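Side-chain contacts in cytochrome c' (Rubrivivax gelatinosus, PDB 2J8W), which carries a covalently bound high-spin heme with no sixth iron ligand and takes part in electron transfer, its exact function being unknown: residues E10-A15 and T69-A74; L54-F59 and A80-A85; A86-A91 and G116-G121. One frame throughout, in Å; residues are numbered along the deposited sequence.

All three contacts touch the same heme c in a four-helix bundle. Contact 1, partly buried, ties helix 5-30 to the loop ahead of helix 74-77 and is polar: its side chains and a backbone N-H converge on a heme propionate. Contact 2, also partly buried, is wholly apolar, a leucine and a phenylalanine of residues 54-59 meeting a phenylalanine of helix 79-102 beside the porphyrin rim. It touches contact 1 through Arg12 and contact 3 through Leu56. Contact 3 is the most deeply buried; it shares helix 79-102 with contact 2 and packs it against helix 105-126, where alanine and phenylalanine meet beside a covalent cysteine-heme bond.

Contact 1. Residues E10-A15 and T69-A74. With HEC (heme c), chain C.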
loop_
_atom_site.group_PDB
_atom_site.type_symbol
_atom_site.label_atom_id
_atom_site.label_comp_id
_atom_site.label_asym_id
_atom_site.label_seq_id
_atom_site.Cartn_x
_atom_site.Cartn_y
_atom_site.Cartn_z
ATOM N N GLU A 10 3.712 11.699 0.692
ATOM C CA GLU A 10 3.703 10.598 1.651
ATOM C C GLU A 10 3.040 9.371 1.029
ATOM O O GLU A 10 3.416 8.231 1.311
ATOM C CB GLU A 10 2.967 11.004 2.915
ATOM C CG GLU A 10 3.654 12.038 3.798
ATOM C CD GLU A 10 2.870 12.212 5.103
ATOM O OE1 GLU A 10 3.021 11.356 5.982
ATOM O OE2 GLU A 10 2.056 13.129 5.248
ATOM N N TYR A 11 2.011 9.582 0.201
ATOM C CA TYR A 11 1.309 8.467 -0.466
ATOM C C TYR A 11 2.237 7.736 -1.394
ATOM O O TYR A 11 2.326 6.508 -1.344
ATOM C CB TYR A 11 0.148 9.050 -1.246
ATOM C CG TYR A 11 -0.672 8.041 -2.019
ATOM C CD1 TYR A 11 -1.843 7.512 -1.482
ATOM C CD2 TYR A 11 -0.321 7.673 -3.303
ATOM C CE1 TYR A 11 -2.642 6.605 -2.213
ATOM C CE2 TYR A 11 -1.106 6.777 -4.039
ATOM C CZ TYR A 11 -2.231 6.237 -3.487
ATOM O OH TYR A 11 -2.981 5.360 -4.227
ATOM N N ARG A 12 2.957 8.446 -2.267
ATOM C CA ARG A 12 3.795 7.731 -3.220
ATOM C C ARG A 12 4.948 7.031 -2.500
ATOM O O ARG A 12 5.300 5.891 -2.841
ATOM C CB ARG A 12 4.286 8.679 -4.316
ATOM C CG ARG A 12 5.303 9.757 -3.919
ATOM C CD ARG A 12 5.141 10.970 -4.806
ATOM N NE ARG A 12 6.255 11.912 -4.603
ATOM C CZ ARG A 12 6.214 13.178 -5.004
ATOM N NH1 ARG A 12 5.122 13.635 -5.581
ATOM N NH2 ARG A 12 7.260 13.997 -4.868
ATOM N N GLN A 13 5.538 7.678 -1.499
ATOM C CA GLN A 13 6.563 7.009 -0.720
ATOM C C GLN A 13 6.047 5.743 -0.085
ATOM O O GLN A 13 6.733 4.715 -0.096
ATOM C CB GLN A 13 7.099 7.964 0.360
ATOM C CG GLN A 13 7.939 9.122 -0.202
ATOM C CD GLN A 13 8.267 10.192 0.813
ATOM O OE1 GLN A 13 7.670 10.245 1.899
ATOM N NE2 GLN A 13 9.228 11.041 0.471
ATOM N N SER A 14 4.882 5.828 0.526
ATOM C CA SER A 14 4.263 4.675 1.173
ATOM C C SER A 14 4.031 3.552 0.170
ATOM O O SER A 14 4.313 2.389 0.464
ATOM C CB SER A 14 2.951 5.122 1.799
ATOM O OG SER A 14 3.162 5.996 2.900
ATOM N N ALA A 15 3.481 3.858 -1.003
ATOM C CA ALA A 15 3.282 2.824 -1.993
ATOM C C ALA A 15 4.586 2.188 -2.417
ATOM O O ALA A 15 4.663 0.960 -2.537
ATOM C CB ALA A 15 2.498 3.354 -3.172
ATOM N N THR A 69 11.033 14.459 0.349
ATOM C CA THR A 69 10.942 13.958 -0.953
ATOM C C THR A 69 12.344 13.754 -1.533
ATOM O O THR A 69 13.232 14.602 -1.345
ATOM C CB THR A 69 10.034 14.709 -1.934
ATOM O OG1 THR A 69 9.926 13.929 -3.141
ATOM C CG2 THR A 69 10.580 16.116 -2.322
ATOM N N GLU A 70 12.539 12.619 -2.204
ATOM C CA GLU A 70 13.706 12.329 -2.993
ATOM C C GLU A 70 13.435 12.368 -4.488
ATOM O O GLU A 70 14.273 11.966 -5.290
ATOM C CB GLU A 70 14.264 10.956 -2.585
ATOM C CG GLU A 70 14.641 10.850 -1.101
ATOM C CD GLU A 70 15.113 9.473 -0.733
ATOM O OE1 GLU A 70 14.424 8.459 -1.077
ATOM O OE2 GLU A 70 16.173 9.400 -0.082
ATOM N N ALA A 71 12.277 12.894 -4.891
ATOM C CA ALA A 71 11.964 13.040 -6.315
ATOM C C ALA A 71 12.857 14.185 -6.889
ATOM O O ALA A 71 12.832 15.338 -6.404
ATOM C CB ALA A 71 10.487 13.413 -6.500
ATOM N N LYS A 72 13.581 13.890 -7.964
ATOM C CA LYS A 72 14.429 14.911 -8.597
ATOM C C LYS A 72 13.569 15.881 -9.382
ATOM O O LYS A 72 12.494 15.546 -9.860
ATOM C CB LYS A 72 15.443 14.261 -9.517
ATOM C CG LYS A 72 16.554 13.576 -8.771
ATOM C CD LYS A 72 17.486 12.811 -9.706
ATOM N N PRO A 73 14.039 17.141 -9.536
ATOM C CA PRO A 73 13.287 18.094 -10.363
ATOM C C PRO A 73 12.952 17.552 -11.744
ATOM O O PRO A 73 11.937 17.935 -12.309
ATOM C CB PRO A 73 14.236 19.297 -10.450
ATOM C CG PRO A 73 15.061 19.210 -9.261
ATOM C CD PRO A 73 15.208 17.773 -8.893
ATOM N N ALA A 74 13.815 16.699 -12.288
ATOM C CA ALA A 74 13.608 16.115 -13.611
ATOM C C ALA A 74 12.285 15.373 -13.744
ATOM O O ALA A 74 11.788 15.205 -14.864
ATOM C CB ALA A 74 14.744 15.157 -13.943
HETATM FE FE HEC C . 10.936 3.898 -6.726
HETATM C CHA HEC C . 11.074 6.110 -4.102
HETATM C CHB HEC C . 11.262 1.320 -4.575
HETATM C CHC HEC C . 10.000 1.693 -9.196
HETATM C CHD HEC C . 10.460 6.496 -8.894
HETATM N NA HEC C . 11.102 3.757 -4.729
HETATM C C1A HEC C . 11.205 4.774 -3.795
HETATM C C2A HEC C . 11.448 4.230 -2.486
HETATM C C3A HEC C . 11.502 2.892 -2.616
HETATM C C4A HEC C . 11.269 2.585 -4.016
HETATM C CMA HEC C . 11.694 1.832 -1.531
HETATM C CAA HEC C . 11.628 5.044 -1.208
HETATM C CBA HEC C . 10.308 5.331 -0.536
HETATM C CGA HEC C . 10.602 6.019 0.834
HETATM O O1A HEC C . 11.770 6.060 1.332
HETATM O O2A HEC C . 9.699 6.593 1.519
HETATM N NB HEC C . 10.617 1.869 -6.867
HETATM C C1B HEC C . 10.971 1.009 -5.877
HETATM C C2B HEC C . 10.900 -0.334 -6.400
HETATM C C3B HEC C . 10.531 -0.241 -7.683
HETATM C C4B HEC C . 10.340 1.155 -7.998
HETATM C CMB HEC C . 11.236 -1.626 -5.638
HETATM C CAB HEC C . 10.288 -1.363 -8.679
HETATM C CBB HEC C . 9.561 -2.524 -8.279
HETATM N NC HEC C . 10.314 4.059 -8.598
HETATM C C1C HEC C . 10.023 3.039 -9.495
HETATM C C2C HEC C . 9.795 3.548 -10.825
HETATM C C3C HEC C . 9.909 4.897 -10.746
HETATM C C4C HEC C . 10.267 5.233 -9.371
HETATM C CMC HEC C . 9.440 2.685 -12.036
HETATM C CAC HEC C . 9.738 5.954 -11.883
HETATM C CBC HEC C . 8.991 5.653 -13.010
HETATM N ND HEC C . 10.778 5.939 -6.532
HETATM C C1D HEC C . 10.650 6.832 -7.598
HETATM C C2D HEC C . 10.734 8.186 -7.098
HETATM C C3D HEC C . 10.901 8.070 -5.660
HETATM C C4D HEC C . 10.918 6.646 -5.351
HETATM C CMD HEC C . 10.660 9.459 -7.916
HETATM C CAD HEC C . 10.972 9.184 -4.656
HETATM C CBD HEC C . 9.557 9.453 -4.116
HETATM C CGD HEC C . 9.591 10.635 -3.156
HETATM O O1D HEC C . 8.709 11.515 -3.289
HETATM O O2D HEC C . 10.466 10.669 -2.218
#
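Arg12 and Thr69 meet mainly through a third party, one carboxylate oxygen of heme c, and this propionate site joins helix 5-30 of the four-helix bundle to the loop before helix 74-77. O1D takes a 2.8 Å bond from Arg12 NE (163°), a weak one from Arg12 NH2, and, in the conformer described, a 2.7 Å bond from Thr69 OG1. The hydroxyl sits at the guanidinium edge, in its plane, 3.2 Å from Arg12 NH2. With CG wedged between backbone N and carbonyl carbon (chi1 69°), the extended Arg12 chain runs out to the propionate. Its NH1 and NH2 also bond to the carbonyls of Ala58 and Thr63, bonds that would restrain the guanidinium from turning. Replacing Arg12 with an alanine is likely to leave O1D without its positive mate and those carbonyls without these donors. The other oxygen, O2D, is gripped by Gln13 NE2 at 3.0 Å and by Glu70 N at 2.8 Å, both nearly straight. The positive charge probably stabilises the ionised propionate. Ala71 CB lies 3.7 Å from Arg12 NH2, oblique to the guanidinium. Thr69 OG1 also accepts from Ala71 N at 3.1 Å, closing an ST turn that fixes the hydroxyl beside O1D.

Contact 2. Residues L54-F59 and A80-A85. With HEC (heme c), chain C.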
loop_
_atom_site.group_PDB
_atom_site.type_symbol
_atom_site.label_atom_id
_atom_site.label_comp_id
_atom_site.label_asym_id
_atom_site.label_seq_id
_atom_site.Cartn_x
_atom_site.Cartn_y
_atom_site.Cartn_z
ATOM N N LEU A 54 -0.409 2.587 -8.142
ATOM C CA LEU A 54 -0.681 3.694 -7.234
ATOM C C LEU A 54 0.349 4.860 -7.236
ATOM O O LEU A 54 -0.068 6.003 -7.302
ATOM C CB LEU A 54 -0.860 3.176 -5.796
ATOM C CG LEU A 54 -1.871 2.041 -5.612
ATOM C CD1 LEU A 54 -2.029 1.712 -4.160
ATOM C CD2 LEU A 54 -3.228 2.473 -6.279
ATOM N N PRO A 55 1.649 4.628 -7.031
ATOM C CA PRO A 55 2.489 5.785 -6.707
ATOM C C PRO A 55 2.636 6.789 -7.832
ATOM O O PRO A 55 2.885 7.969 -7.568
ATOM C CB PRO A 55 3.829 5.157 -6.359
ATOM C CG PRO A 55 3.822 3.797 -7.045
ATOM C CD PRO A 55 2.395 3.357 -7.013
ATOM N N LEU A 56 2.604 6.320 -9.077
ATOM C CA LEU A 56 2.892 7.192 -10.210
ATOM C C LEU A 56 1.701 8.096 -10.514
ATOM O O LEU A 56 1.848 9.002 -11.307
ATOM C CB LEU A 56 3.466 6.369 -11.387
ATOM C CG LEU A 56 4.787 5.653 -11.026
ATOM C CD1 LEU A 56 5.182 4.481 -11.891
ATOM C CD2 LEU A 56 5.965 6.664 -11.009
ATOM N N THR A 57 0.587 7.923 -9.807
ATOM C CA THR A 57 -0.564 8.806 -9.835
ATOM C C THR A 57 -0.430 9.996 -8.906
ATOM O O THR A 57 -1.281 10.871 -8.877
ATOM C CB THR A 57 -1.886 8.067 -9.449
ATOM O OG1 THR A 57 -1.911 7.759 -8.048
ATOM C CG2 THR A 57 -2.141 6.787 -10.290
ATOM N N ALA A 58 0.659 10.047 -8.156
ATOM C CA ALA A 58 0.844 10.998 -7.023
ATOM C C ALA A 58 2.067 11.923 -7.241
ATOM O O ALA A 58 2.685 12.386 -6.297
ATOM C CB ALA A 58 0.923 10.239 -5.717
ATOM N N PHE A 59 2.385 12.187 -8.507
ATOM C CA PHE A 59 3.442 13.131 -8.908
ATOM C C PHE A 59 2.826 14.286 -9.725
ATOM O O PHE A 59 3.407 14.746 -10.710
ATOM C CB PHE A 59 4.568 12.465 -9.707
ATOM C CG PHE A 59 5.436 11.522 -8.925
ATOM C CD1 PHE A 59 6.618 11.960 -8.353
ATOM C CD2 PHE A 59 5.101 10.180 -8.810
ATOM C CE1 PHE A 59 7.439 11.078 -7.675
ATOM C CE2 PHE A 59 5.914 9.302 -8.150
ATOM C CZ PHE A 59 7.061 9.730 -7.559
ATOM N N ALA A 80 8.382 13.698 -20.198
ATOM C CA ALA A 80 8.412 12.606 -21.177
ATOM C C ALA A 80 9.312 11.449 -20.739
ATOM O O ALA A 80 8.972 10.245 -20.898
ATOM C CB ALA A 80 8.876 13.126 -22.540
ATOM N N GLY A 81 10.457 11.782 -20.160
ATOM C CA GLY A 81 11.403 10.805 -19.680
ATOM C C GLY A 81 10.794 10.048 -18.514
ATOM O O GLY A 81 10.907 8.800 -18.428
ATOM N N PHE A 82 10.137 10.783 -17.615
ATOM C CA PHE A 82 9.501 10.148 -16.455
ATOM C C PHE A 82 8.394 9.203 -16.906
ATOM O O PHE A 82 8.265 8.059 -16.383
ATOM C CB PHE A 82 8.946 11.197 -15.491
ATOM C CG PHE A 82 8.584 10.623 -14.140
ATOM C CD1 PHE A 82 9.565 10.124 -13.328
ATOM C CD2 PHE A 82 7.281 10.633 -13.690
ATOM C CE1 PHE A 82 9.255 9.580 -12.086
ATOM C CE2 PHE A 82 6.962 10.082 -12.426
ATOM C CZ PHE A 82 7.953 9.599 -11.648
ATOM N N LYS A 83 7.581 9.621 -17.865
ATOM C CA LYS A 83 6.476 8.781 -18.389
ATOM C C LYS A 83 7.025 7.530 -19.071
ATOM O O LYS A 83 6.450 6.421 -18.918
ATOM C CB LYS A 83 5.609 9.590 -19.377
ATOM C CG LYS A 83 4.570 8.795 -20.124
ATOM C CD LYS A 83 3.382 8.416 -19.304
ATOM C CE LYS A 83 2.318 7.752 -20.168
ATOM N NZ LYS A 83 2.211 8.371 -21.526
ATOM N N ALA A 84 8.131 7.665 -19.797
ATOM C CA ALA A 84 8.744 6.500 -20.456
ATOM C C ALA A 84 9.206 5.511 -19.396
ATOM O O ALA A 84 9.033 4.277 -19.528
ATOM C CB ALA A 84 9.920 6.920 -21.389
ATOM N N ALA A 85 9.795 6.050 -18.344
ATOM C CA ALA A 85 10.226 5.201 -17.232
ATOM C C ALA A 85 9.063 4.470 -16.535
ATOM O O ALA A 85 9.150 3.284 -16.193
ATOM C CB ALA A 85 11.050 6.032 -16.211
HETATM FE FE HEC C . 10.936 3.898 -6.726
HETATM C CHA HEC C . 11.074 6.110 -4.102
HETATM C CHB HEC C . 11.262 1.320 -4.575
HETATM C CHC HEC C . 10.000 1.693 -9.196
HETATM C CHD HEC C . 10.460 6.496 -8.894
HETATM N NA HEC C . 11.102 3.757 -4.729
HETATM C C1A HEC C . 11.205 4.774 -3.795
HETATM C C2A HEC C . 11.448 4.230 -2.486
HETATM C C3A HEC C . 11.502 2.892 -2.616
HETATM C C4A HEC C . 11.269 2.585 -4.016
HETATM C CMA HEC C . 11.694 1.832 -1.531
HETATM C CAA HEC C . 11.628 5.044 -1.208
HETATM C CBA HEC C . 10.308 5.331 -0.536
HETATM C CGA HEC C . 10.602 6.019 0.834
HETATM O O1A HEC C . 11.770 6.060 1.332
HETATM O O2A HEC C . 9.699 6.593 1.519
HETATM N NB HEC C . 10.617 1.869 -6.867
HETATM C C1B HEC C . 10.971 1.009 -5.877
HETATM C C2B HEC C . 10.900 -0.334 -6.400
HETATM C C3B HEC C . 10.531 -0.241 -7.683
HETATM C C4B HEC C . 10.340 1.155 -7.998
HETATM C CMB HEC C . 11.236 -1.626 -5.638
HETATM C CAB HEC C . 10.288 -1.363 -8.679
HETATM C CBB HEC C . 9.561 -2.524 -8.279
HETATM N NC HEC C . 10.314 4.059 -8.598
HETATM C C1C HEC C . 10.023 3.039 -9.495
HETATM C C2C HEC C . 9.795 3.548 -10.825
HETATM C C3C HEC C . 9.909 4.897 -10.746
HETATM C C4C HEC C . 10.267 5.233 -9.371
HETATM C CMC HEC C . 9.440 2.685 -12.036
HETATM C CAC HEC C . 9.738 5.954 -11.883
HETATM C CBC HEC C . 8.991 5.653 -13.010
HETATM N ND HEC C . 10.778 5.939 -6.532
HETATM C C1D HEC C . 10.650 6.832 -7.598
HETATM C C2D HEC C . 10.734 8.186 -7.098
HETATM C C3D HEC C . 10.901 8.070 -5.660
HETATM C C4D HEC C . 10.918 6.646 -5.351
HETATM C CMD HEC C . 10.660 9.459 -7.916
HETATM C CAD HEC C . 10.972 9.184 -4.656
HETATM C CBD HEC C . 9.557 9.453 -4.116
HETATM C CGD HEC C . 9.591 10.635 -3.156
HETATM O O1D HEC C . 8.709 11.515 -3.289
HETATM O O2D HEC C . 10.466 10.669 -2.218
#
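Phe82 reaches from helix 79-102 to Leu56 and the ring of Phe59. CB and CG carry its ring off the helix, with CG anti to the backbone N (chi1 -166°), and the far side of the ring does the touching. On the heme side, CE1 comes 3.7 Å from CAC of heme c and also approaches CBC. Its counterpart CE2 turns instead toward the loop, 3.8 Å from Leu56 CD2, and lies near CG and CD2 of Phe59. At the tip, CZ meets Leu56 CD2 at 3.6 Å and stands 3.9 Å above the plane of the Phe59 ring, over its centre. The pair is thus a T-shaped (edge-to-face) stack, Phe82 giving the edge and Phe59 the face, with ring centroids 5.1 Å apart and planes at 63°. In the four-helix bundle of cytochrome c', this stack joins the segment after helix 38-52, which includes a short 3-10 turn, to the early part of helix 79-102, and its residues line the heme pocket. Phe126 adds a second edge-to-face partner to Phe82, and Val75 of helix 74-77 touches both phenylalanines. Phe59 in turn reaches the heme with CE1 and CZ, each 3.6 Å from the methyl CMD, which lies obliquely to its ring. Leu56 CD2 touches both the tip of Phe82 and heme CBC, the latter at 3.8 Å; CD1 is also near CBC and packs on Ala86 and Phe89 farther along the helix. Ala85 CB approaches the same CBC carbon from one turn beyond Phe82.

Contact 3. Residues A86-A91 and G116-G121; sequences ADKFAA and GGACKG. With HEC (heme c), chain C.
Ala118 and Phe89 bring helices 105-126 and 79-102 together at close range, their CA atoms only 4.9 Å apart. The apolar contacts come first. The Ala118 methyl presses on the backbone of the opposite helix, its CB 3.6 Å from Phe89 CA, and it also lies at the edge of the Phe89 ring, near the ring plane. The small alanine side chain is consistent with so close an approach within the four-helix bundle. Beside it, the Lys88 chain, extended as far as CE, passes Ala118, its CG 4.3 Å from Ala118 CB.

A second set of contacts is made with the porphyrin. A first torsion of 175° swings the Phe89 ring alongside the carbonyl carbon and onto the heme: CHC stands 4.3 Å above one face, offset toward the rim. Phe89 CB and CG each lie 3.4 Å from the heme methyl CMC, and CE1 is 3.6 Å from both CAB and CBB.

The remaining interaction is covalent. Cys119 SG is bonded to CAB of heme c at 1.9 Å, a thioether that makes this segment part of the heme attachment site. Cys122 forms the other covalent link, and His123 is the axial ligand of the iron, both on the same helix; the three make up the CXXCH heme-attachment motif of c-type cytochromes. No hydrogen bond crosses between residues 86-91 and 116-121, whose direct contact is apolar, while the thioether fixes one edge of the porphyrin to helix 105-126 and Phe89 packs on the neighbouring heme atoms CMC, CHC, CAB and CBB from helix 79-102.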
loop_
_atom_site.group_PDB
_atom_site.type_symbol
_atom_site.label_atom_id
_atom_site.label_comp_id
_atom_site.label_asym_id
_atom_site.label_seq_id
_atom_site.Cartn_x
_atom_site.Cartn_y
_atom_site.Cartn_z
ATOM N N ALA A 86 7.986 5.184 -16.331
ATOM C CA ALA A 86 6.756 4.630 -15.754
ATOM C C ALA A 86 6.163 3.550 -16.639
ATOM O O ALA A 86 5.761 2.476 -16.154
ATOM C CB ALA A 86 5.732 5.752 -15.539
ATOM N N ASP A 87 6.141 3.804 -17.936
ATOM C CA ASP A 87 5.577 2.833 -18.854
ATOM C C ASP A 87 6.425 1.579 -18.964
ATOM O O ASP A 87 5.873 0.495 -19.105
ATOM C CB ASP A 87 5.470 3.451 -20.257
ATOM C CG ASP A 87 4.352 4.481 -20.387
ATOM O OD1 ASP A 87 3.469 4.542 -19.503
ATOM O OD2 ASP A 87 4.319 5.208 -21.428
ATOM N N LYS A 88 7.739 1.705 -18.884
ATOM C CA LYS A 88 8.625 0.544 -18.893
ATOM C C LYS A 88 8.357 -0.317 -17.654
ATOM O O LYS A 88 8.343 -1.525 -17.720
ATOM C CB LYS A 88 10.073 1.018 -18.901
ATOM C CG LYS A 88 11.127 -0.075 -19.029
ATOM C CD LYS A 88 12.537 0.501 -18.984
ATOM C CE LYS A 88 13.564 -0.573 -19.059
ATOM N NZ LYS A 88 13.808 -0.974 -20.447
ATOM N N PHE A 89 8.182 0.325 -16.508
ATOM C CA PHE A 89 7.832 -0.381 -15.274
ATOM C C PHE A 89 6.479 -1.079 -15.427
ATOM O O PHE A 89 6.340 -2.262 -15.075
ATOM C CB PHE A 89 7.805 0.651 -14.156
ATOM C CG PHE A 89 7.343 0.127 -12.822
ATOM C CD1 PHE A 89 7.970 -0.946 -12.207
ATOM C CD2 PHE A 89 6.262 0.717 -12.187
ATOM C CE1 PHE A 89 7.543 -1.397 -10.986
ATOM C CE2 PHE A 89 5.864 0.263 -10.927
ATOM C CZ PHE A 89 6.512 -0.781 -10.347
ATOM N N ALA A 90 5.460 -0.379 -15.910
ATOM C CA ALA A 90 4.144 -1.011 -16.047
ATOM C C ALA A 90 4.195 -2.248 -16.957
ATOM O O ALA A 90 3.537 -3.281 -16.704
ATOM C CB ALA A 90 3.112 -0.019 -16.578
ATOM N N ALA A 91 4.967 -2.176 -18.025
ATOM C CA ALA A 91 5.092 -3.313 -18.934
ATOM C C ALA A 91 5.752 -4.507 -18.252
ATOM O O ALA A 91 5.325 -5.647 -18.449
ATOM C CB ALA A 91 5.914 -2.892 -20.172
ATOM N N GLY A 116 12.900 -5.336 -11.866
ATOM C CA GLY A 116 13.971 -4.697 -11.146
ATOM C C GLY A 116 14.758 -3.718 -11.995
ATOM O O GLY A 116 15.126 -2.628 -11.516
ATOM N N GLY A 117 15.008 -4.073 -13.253
ATOM C CA GLY A 117 15.661 -3.134 -14.181
ATOM C C GLY A 117 14.861 -1.855 -14.382
ATOM O O GLY A 117 15.418 -0.760 -14.495
ATOM N N ALA A 118 13.546 -1.973 -14.355
ATOM C CA ALA A 118 12.703 -0.784 -14.496
ATOM C C ALA A 118 12.751 0.075 -13.226
ATOM O O ALA A 118 12.694 1.314 -13.303
ATOM C CB ALA A 118 11.292 -1.207 -14.837
ATOM N N CYS A 119 12.807 -0.545 -12.046
ATOM C CA CYS A 119 12.963 0.240 -10.818
ATOM C C CYS A 119 14.242 1.074 -10.909
ATOM O O CYS A 119 14.214 2.290 -10.721
ATOM C CB CYS A 119 13.074 -0.624 -9.560
ATOM S SG CYS A 119 11.943 -2.001 -9.342
ATOM N N LYS A 120 15.332 0.404 -11.243
ATOM C CA LYS A 120 16.657 1.028 -11.247
ATOM C C LYS A 120 16.737 2.092 -12.319
ATOM O O LYS A 120 17.332 3.167 -12.077
ATOM C CB LYS A 120 17.719 -0.032 -11.491
ATOM C CG LYS A 120 19.090 0.521 -11.710
ATOM N N GLY A 121 16.150 1.840 -13.483
ATOM C CA GLY A 121 16.262 2.798 -14.590
ATOM C C GLY A 121 15.561 4.071 -14.248
ATOM O O GLY A 121 16.065 5.143 -14.569
HETATM FE FE HEC C . 10.936 3.898 -6.726
HETATM C CHA HEC C . 11.074 6.110 -4.102
HETATM C CHB HEC C . 11.262 1.320 -4.575
HETATM C CHC HEC C . 10.000 1.693 -9.196
HETATM C CHD HEC C . 10.460 6.496 -8.894
HETATM N NA HEC C . 11.102 3.757 -4.729
HETATM C C1A HEC C . 11.205 4.774 -3.795
HETATM C C2A HEC C . 11.448 4.230 -2.486
HETATM C C3A HEC C . 11.502 2.892 -2.616
HETATM C C4A HEC C . 11.269 2.585 -4.016
HETATM C CMA HEC C . 11.694 1.832 -1.531
HETATM C CAA HEC C . 11.628 5.044 -1.208
HETATM C CBA HEC C . 10.308 5.331 -0.536
HETATM C CGA HEC C . 10.602 6.019 0.834
HETATM O O1A HEC C . 11.770 6.060 1.332
HETATM O O2A HEC C . 9.699 6.593 1.519
HETATM N NB HEC C . 10.617 1.869 -6.867
HETATM C C1B HEC C . 10.971 1.009 -5.877
HETATM C C2B HEC C . 10.900 -0.334 -6.400
HETATM C C3B HEC C . 10.531 -0.241 -7.683
HETATM C C4B HEC C . 10.340 1.155 -7.998
HETATM C CMB HEC C . 11.236 -1.626 -5.638
HETATM C CAB HEC C . 10.288 -1.363 -8.679
HETATM C CBB HEC C . 9.561 -2.524 -8.279
HETATM N NC HEC C . 10.314 4.059 -8.598
HETATM C C1C HEC C . 10.023 3.039 -9.495
HETATM C C2C HEC C . 9.795 3.548 -10.825
HETATM C C3C HEC C . 9.909 4.897 -10.746
HETATM C C4C HEC C . 10.267 5.233 -9.371
HETATM C CMC HEC C . 9.440 2.685 -12.036
HETATM C CAC HEC C . 9.738 5.954 -11.883
HETATM C CBC HEC C . 8.991 5.653 -13.010
HETATM N ND HEC C . 10.778 5.939 -6.532
HETATM C C1D HEC C . 10.650 6.832 -7.598
HETATM C C2D HEC C . 10.734 8.186 -7.098
HETATM C C3D HEC C . 10.901 8.070 -5.660
HETATM C C4D HEC C . 10.918 6.646 -5.351
HETATM C CMD HEC C . 10.660 9.459 -7.916
HETATM C CAD HEC C . 10.972 9.184 -4.656
HETATM C CBD HEC C . 9.557 9.453 -4.116
HETATM C CGD HEC C . 9.591 10.635 -3.156
HETATM O O1D HEC C . 8.709 11.515 -3.289
HETATM O O2D HEC C . 10.466 10.669 -2.218
#